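Local coordinates for Alpha/beta hydrolase (Enterobacter asburiae, PDB 6KMO) that hydrolyses carboxylic ester bonds as the esterase (lipase) CinB, a serine hydrolase of the alpha/beta-hydrolase family, at the interface of chains A and B. Residues are numbered along the deposited sequence; one frame, centred on the assembly and turned at random. Chains: chain A/B, Alpha/beta hydrolase.

Contact 1: the interface of chains A and B. Residues chain A 14-17; chain B 251, 257-259, 262.
The extended N-terminal loop of chain A, residues A:Ala14 to A:Ala17, the last of them poorly ordered, lies along a turn of chain B that runs from the 3-10 helix 255-257 into the short helix 260-263, with B:Ile251 from the preceding loop beside it. The carboxamide of B:Gln262 reads the backbone of the loop with both of its ends. Its NE2 donates to the carbonyl O of A:Ala14 at 3.0 Å, the acceptor lying near the amide plane, while its OE1 accepts from the backbone N of A:Ala16 at 3.1 Å, a nearly straight bond (167° at H) that arrives above the carbonyl plane. A second donor fixes the same oxygen from within chain B: the backbone N of B:Ser259 meets a lone pair of B:Gln262 OE1 at 2.9 Å, in the carbonyl plane. B:Ser259 OG in turn accepts from the backbone N of B:Gln262; this reciprocal pair is a capping box at the N-terminus of helix 260-263, and it positions the B:Gln262 amide. The methyl of A:Ala16 packs on the B:Gln262 amide carbon CD at 3.8 Å, and B:Ile251 CG2 rests against A:Ser15 CA. The hydroxyl OG of A:Ser15, turned towards chain B by standing anti to its own backbone N (chi1 162°), donates to the carbonyl O of B:Arg257 at 2.7 Å, from above the plane of that carbonyl.

Contact 2: the interface of chains A and B. Residues chain A 284, 288, 298-301; chain B 301-304.
Strand 297-302 of each chain pairs antiparallel with its copy across the two-fold axis, joining the beta-structure of the two subunits edge to edge. At the axis A:Arg301 and B:Arg301 exchange paired backbone bonds, A:Arg301 N to B:Arg301 O and the reverse, each 2.9 Å, and B:Asn303 N extends the ladder to A:Val299 O. The two arginine side chains run side by side in the same direction and bend at chi3, which lays their guanidinium groups face to face, 18° from parallel and offset, with NH1 of A:Arg301 3.4 Å from NH1 of B:Arg301. The likely repulsion may be eased by A:Glu284 of helix 280-292, which forms a side-on salt bridge with A:Arg301: NE of the arginine meets the syn lone pair of OE2 at 2.8 Å, and NH2 reaches OE1 on its syn side, tilted 24° out of the carboxylate plane. B:Asn303 ND2 donates to the same A:Glu284 OE1 from above the other face, at 3.1 Å, its amide standing perpendicular to the carboxylate. Water 3 ties A:Glu284 OE1, B:Asn303 OD1 and B:Arg301 NH1 together, whereas water 1 bridges B:Asn303 ND2 to the A:Glu284 carbonyl. On the other side of the strands A:Thr300 CG2 lies 4.0 Å above the B:Tyr302 ring, towards its rim. Strand pairing and the water-linked polar network together probably set the register in which the two subunits dock in this dimer.

Contact 3: the interface of chains A and B. Residues chain A 146, 191, 195-196, 250, 252; chain B 8-10, 13.
The ring of B:Phe13, in the 3-10 helix 11-13 of the chain B N-terminal segment, is set against A:Leu252, whose methyl CD1 sits over the centre of one face, 3.6 Å from the centroid, in a CH-pi contact. The A:Leu252 branch comes in obliquely, and A:Leu252 CD2 lies against CD1 and CE1 of the B:Phe13 ring. At the far tip of the ring CZ abuts A:Gln195 CG at 3.7 Å; the two side chains run past each other in opposite directions, the amide of A:Gln195 steep to the ring. A:Phe196 crosses both B:Phe13 and B:Leu8 at about a right angle, and B:Leu8 CD2 touches both A:Phe196 CZ and A:Leu252 CD1. A:Asn250 OD1 lies 3.3 Å from B:Phe13 CB, the amide only 14° from the ring plane. Its CG is anti to the backbone N (chi1 -177°), which carries the amide across to chain B, and OD1 holds A:Leu252 N through a lone pair in the carbonyl plane. The engineered B:Ile9 brings CG2 within 4.0 Å of A:Phe146 CE1, and water 4 links B:Ile9 O to A:Asn250 ND2. The same ND2 donates to the carbonyl O of B:Leu8 at 2.8 Å, in the plane of that carbonyl.

Contact 1: the interface of chains A and B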
# COMPACT_ATOMS: atom_id res chain seq x y z
N ALA A 14 2.69 -15.56 -28.40
CA ALA A 14 2.06 -14.42 -29.04
C ALA A 14 0.81 -14.01 -28.27
O ALA A 14 0.06 -14.85 -27.78
CB ALA A 14 1.70 -14.75 -30.49
N SER A 15 0.61 -12.70 -28.15
CA SER A 15 -0.61 -12.20 -27.54
C SER A 15 -1.81 -12.82 -28.24
O SER A 15 -1.91 -12.80 -29.47
CB SER A 15 -0.67 -10.67 -27.67
OG SER A 15 -2.00 -10.21 -27.47
N ALA A 16 -2.70 -13.41 -27.44
CA ALA A 16 -3.97 -13.86 -28.01
C ALA A 16 -4.93 -12.69 -28.08
O ALA A 16 -5.65 -12.52 -29.07
CB ALA A 16 -4.54 -14.97 -27.13
N ALA A 17 -4.90 -11.85 -27.05
CA ALA A 17 -5.78 -10.70 -26.92
C ALA A 17 -5.37 -9.59 -27.88
O ALA A 17 -5.73 -9.62 -29.06
CB ALA A 17 -5.72 -10.20 -25.49
N ILE B 251 3.78 -11.92 -25.16
CA ILE B 251 3.40 -11.70 -23.77
C ILE B 251 4.60 -11.70 -22.82
O ILE B 251 4.49 -11.20 -21.69
CB ILE B 251 2.31 -12.68 -23.30
CG1 ILE B 251 2.85 -14.11 -23.18
CG2 ILE B 251 1.10 -12.59 -24.21
CD1 ILE B 251 1.83 -15.07 -22.60
N ARG B 257 -0.65 -7.46 -22.87
CA ARG B 257 -1.36 -7.94 -24.06
C ARG B 257 -1.85 -9.37 -23.92
O ARG B 257 -2.51 -9.88 -24.84
CB ARG B 257 -0.47 -7.80 -25.29
CG ARG B 257 -0.06 -6.38 -25.54
CD ARG B 257 0.60 -6.19 -26.91
NE ARG B 257 1.36 -4.95 -26.98
CZ ARG B 257 1.99 -4.51 -28.06
NH1 ARG B 257 1.94 -5.20 -29.21
NH2 ARG B 257 2.69 -3.38 -28.00
N ALA B 258 -1.56 -10.04 -22.81
CA ALA B 258 -2.02 -11.40 -22.62
C ALA B 258 -3.53 -11.44 -22.41
O ALA B 258 -4.12 -10.53 -21.81
CB ALA B 258 -1.35 -12.01 -21.39
N SER B 259 -4.16 -12.49 -22.92
CA SER B 259 -5.58 -12.70 -22.70
C SER B 259 -5.82 -13.23 -21.29
O SER B 259 -4.90 -13.64 -20.58
CB SER B 259 -6.11 -13.72 -23.70
OG SER B 259 -5.54 -14.98 -23.43
N GLN B 262 -4.47 -16.64 -21.03
CA GLN B 262 -3.02 -16.67 -20.90
C GLN B 262 -2.56 -16.28 -19.50
O GLN B 262 -1.46 -16.67 -19.11
CB GLN B 262 -2.39 -15.75 -21.92
CG GLN B 262 -2.47 -16.30 -23.35
CD GLN B 262 -1.95 -15.36 -24.39
OE1 GLN B 262 -2.38 -14.21 -24.46
NE2 GLN B 262 -1.02 -15.82 -25.21

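Contact 2: the interface of chains A and B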
# COMPACT_ATOMS: atom_id res chain seq x y z
N GLU A 284 -7.08 11.36 0.20
CA GLU A 284 -5.83 11.65 -0.50
C GLU A 284 -5.46 13.13 -0.39
O GLU A 284 -4.29 13.47 -0.18
CB GLU A 284 -5.92 11.17 -1.95
CG GLU A 284 -6.13 9.67 -2.01
CD GLU A 284 -6.17 9.05 -3.38
OE1 GLU A 284 -5.91 9.74 -4.40
OE2 GLU A 284 -6.44 7.83 -3.44
N ARG A 288 -1.97 15.07 1.17
CA ARG A 288 -1.15 16.08 0.53
C ARG A 288 -0.98 17.30 1.42
O ARG A 288 0.10 17.89 1.47
CB ARG A 288 -1.73 16.49 -0.83
CG ARG A 288 -2.00 15.33 -1.79
CD ARG A 288 -2.26 15.83 -3.19
NE ARG A 288 -2.99 14.86 -4.00
CZ ARG A 288 -2.45 13.91 -4.73
NH1 ARG A 288 -1.13 13.75 -4.82
NH2 ARG A 288 -3.29 13.10 -5.39
N THR A 298 2.45 8.81 4.37
CA THR A 298 2.34 7.88 3.26
C THR A 298 0.87 7.75 2.91
O THR A 298 0.04 7.58 3.81
CB THR A 298 2.87 6.50 3.68
OG1 THR A 298 4.25 6.61 4.06
CG2 THR A 298 2.76 5.50 2.55
N VAL A 299 0.55 7.85 1.62
CA VAL A 299 -0.83 7.69 1.15
C VAL A 299 -0.85 6.55 0.14
O VAL A 299 -0.17 6.63 -0.90
CB VAL A 299 -1.38 8.97 0.51
CG1 VAL A 299 -2.80 8.74 0.01
CG2 VAL A 299 -1.35 10.13 1.52
N THR A 300 -1.61 5.50 0.44
CA THR A 300 -1.71 4.32 -0.41
C THR A 300 -3.15 4.13 -0.83
O THR A 300 -4.04 3.95 0.02
CB THR A 300 -1.27 3.05 0.32
OG1 THR A 300 -0.02 3.26 1.00
CG2 THR A 300 -1.11 1.88 -0.64
N ARG A 301 -3.39 4.15 -2.14
CA ARG A 301 -4.69 3.81 -2.70
C ARG A 301 -4.70 2.34 -3.09
O ARG A 301 -3.82 1.89 -3.83
CB ARG A 301 -4.97 4.67 -3.94
CG ARG A 301 -6.29 4.37 -4.63
CD ARG A 301 -6.38 5.01 -6.00
NE ARG A 301 -6.57 6.45 -5.91
CZ ARG A 301 -7.02 7.21 -6.89
NH1 ARG A 301 -7.28 6.68 -8.07
NH2 ARG A 301 -7.19 8.51 -6.69
N ARG B 301 -1.32 1.95 -5.24
CA ARG B 301 -0.74 3.17 -5.77
C ARG B 301 -0.23 4.02 -4.61
O ARG B 301 -0.99 4.32 -3.68
CB ARG B 301 -1.80 3.97 -6.56
CG ARG B 301 -1.31 5.30 -7.12
CD ARG B 301 -2.45 6.17 -7.61
NE ARG B 301 -3.02 5.65 -8.83
CZ ARG B 301 -3.82 6.33 -9.63
NH1 ARG B 301 -4.19 7.56 -9.29
NH2 ARG B 301 -4.24 5.78 -10.76
N TYR B 302 1.03 4.42 -4.68
CA TYR B 302 1.64 5.29 -3.67
C TYR B 302 1.62 6.72 -4.20
O TYR B 302 2.26 7.04 -5.22
CB TYR B 302 3.05 4.81 -3.32
CG TYR B 302 3.02 3.54 -2.48
CD1 TYR B 302 2.87 2.30 -3.06
CD2 TYR B 302 3.07 3.61 -1.09
CE1 TYR B 302 2.80 1.16 -2.30
CE2 TYR B 302 3.03 2.43 -0.31
CZ TYR B 302 2.87 1.23 -0.93
OH TYR B 302 2.78 0.06 -0.20
N ASN B 303 0.86 7.57 -3.53
CA ASN B 303 0.67 8.93 -4.01
C ASN B 303 1.92 9.78 -3.80
O ASN B 303 2.73 9.56 -2.90
CB ASN B 303 -0.54 9.57 -3.34
CG ASN B 303 -1.81 9.36 -4.12
OD1 ASN B 303 -1.83 8.61 -5.09
ND2 ASN B 303 -2.89 10.02 -3.69
N GLY B 304 2.07 10.76 -4.68
CA GLY B 304 3.15 11.72 -4.59
C GLY B 304 4.48 11.24 -5.08
O GLY B 304 5.46 12.00 -5.03
O HOH W 1 -2.32 11.84 -1.53
O HOH W 2 2.55 8.81 -0.24
O HOH W 3 -4.02 8.91 -6.72

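Contact 3: the interface of chains A and B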
# COMPACT_ATOMS: atom_id res chain seq x y z
N PHE A 146 -21.38 15.90 18.00
CA PHE A 146 -20.07 16.52 18.13
C PHE A 146 -20.11 17.49 19.31
O PHE A 146 -21.09 18.22 19.46
CB PHE A 146 -19.75 17.25 16.82
CG PHE A 146 -18.46 18.05 16.84
CD1 PHE A 146 -18.47 19.41 17.12
CD2 PHE A 146 -17.25 17.46 16.51
CE1 PHE A 146 -17.31 20.13 17.11
CE2 PHE A 146 -16.10 18.18 16.49
CZ PHE A 146 -16.11 19.52 16.81
N LEU A 191 -5.11 16.27 16.74
CA LEU A 191 -5.16 17.74 16.78
C LEU A 191 -5.46 18.24 18.19
O LEU A 191 -4.92 19.27 18.61
CB LEU A 191 -6.18 18.25 15.78
CG LEU A 191 -5.79 18.11 14.30
CD1 LEU A 191 -6.98 18.29 13.39
CD2 LEU A 191 -4.66 19.06 13.94
N GLN A 195 -2.93 20.64 20.47
CA GLN A 195 -3.37 21.84 21.16
C GLN A 195 -3.11 21.77 22.66
O GLN A 195 -2.76 22.78 23.29
CB GLN A 195 -4.85 22.09 20.89
CG GLN A 195 -5.30 23.50 21.27
CD GLN A 195 -4.59 24.56 20.45
OE1 GLN A 195 -4.27 24.35 19.27
NE2 GLN A 195 -4.33 25.70 21.06
N PHE A 196 -3.25 20.58 23.25
CA PHE A 196 -3.17 20.41 24.70
C PHE A 196 -1.81 19.90 25.16
O PHE A 196 -1.67 19.52 26.33
CB PHE A 196 -4.29 19.48 25.17
CG PHE A 196 -5.68 19.91 24.77
CD1 PHE A 196 -6.03 21.24 24.72
CD2 PHE A 196 -6.63 18.96 24.43
CE1 PHE A 196 -7.31 21.63 24.35
CE2 PHE A 196 -7.91 19.33 24.07
CZ PHE A 196 -8.25 20.66 24.02
N ASN A 250 -15.01 23.33 11.86
CA ASN A 250 -14.06 23.10 12.94
C ASN A 250 -13.12 21.99 12.50
O ASN A 250 -13.57 20.96 11.99
CB ASN A 250 -14.90 22.69 14.15
CG ASN A 250 -14.11 22.47 15.42
OD1 ASN A 250 -13.07 21.82 15.45
ND2 ASN A 250 -14.64 22.99 16.52
N LEU A 252 -11.59 19.83 14.09
CA LEU A 252 -11.79 18.57 14.80
C LEU A 252 -12.92 17.76 14.20
O LEU A 252 -13.12 16.60 14.60
CB LEU A 252 -12.07 18.83 16.28
CG LEU A 252 -10.98 19.60 17.01
CD1 LEU A 252 -11.35 19.76 18.48
CD2 LEU A 252 -9.61 18.95 16.89
N LEU B 8 -13.58 22.65 22.75
CA LEU B 8 -13.55 21.90 21.50
C LEU B 8 -14.44 22.53 20.43
O LEU B 8 -14.13 22.41 19.24
CB LEU B 8 -13.98 20.45 21.70
CG LEU B 8 -13.09 19.66 22.64
CD1 LEU B 8 -13.63 18.23 22.83
CD2 LEU B 8 -11.64 19.61 22.21
N ILE B 9 -15.53 23.19 20.82
CA ILE B 9 -16.42 23.80 19.84
C ILE B 9 -16.04 25.24 19.54
O ILE B 9 -16.67 25.88 18.69
CB ILE B 9 -17.90 23.71 20.23
CG1 ILE B 9 -18.16 24.49 21.53
CG2 ILE B 9 -18.34 22.26 20.37
CD1 ILE B 9 -19.64 24.64 21.83
N SER B 10 -14.99 25.76 20.19
CA SER B 10 -14.68 27.18 20.13
C SER B 10 -13.81 27.54 18.93
O SER B 10 -13.33 26.69 18.17
CB SER B 10 -13.90 27.57 21.40
OG SER B 10 -12.53 27.21 21.30
N PHE B 13 -10.37 26.03 17.40
CA PHE B 13 -10.29 24.99 16.38
C PHE B 13 -10.99 25.37 15.09
O PHE B 13 -11.18 24.51 14.22
CB PHE B 13 -10.88 23.71 16.96
CG PHE B 13 -10.07 23.13 18.10
CD1 PHE B 13 -8.88 22.48 17.85
CD2 PHE B 13 -10.50 23.24 19.42
CE1 PHE B 13 -8.13 21.94 18.89
CE2 PHE B 13 -9.74 22.72 20.46
CZ PHE B 13 -8.56 22.06 20.19
O HOH W 4 -17.43 24.17 16.48

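Contact 2 lies at the two-fold axis; the C-alpha centres of contacts 1 and 2 are about 31 Å apart, those of 2 and 3 about 27 Å, and those of 1 and 3 about 56 Å. Contacts 1 and 3 both use the N-terminal segment, of chain A in one and of chain B in the other, and both include residues of the partner's 250-262 region, with contact 3 also touching helix 181-195 and residues 146 and 196. By symmetry each segment makes both contacts, so reciprocal N-terminal arms embrace the partner beyond the central strand pair. The structure alone does not establish that this dimer forms in solution.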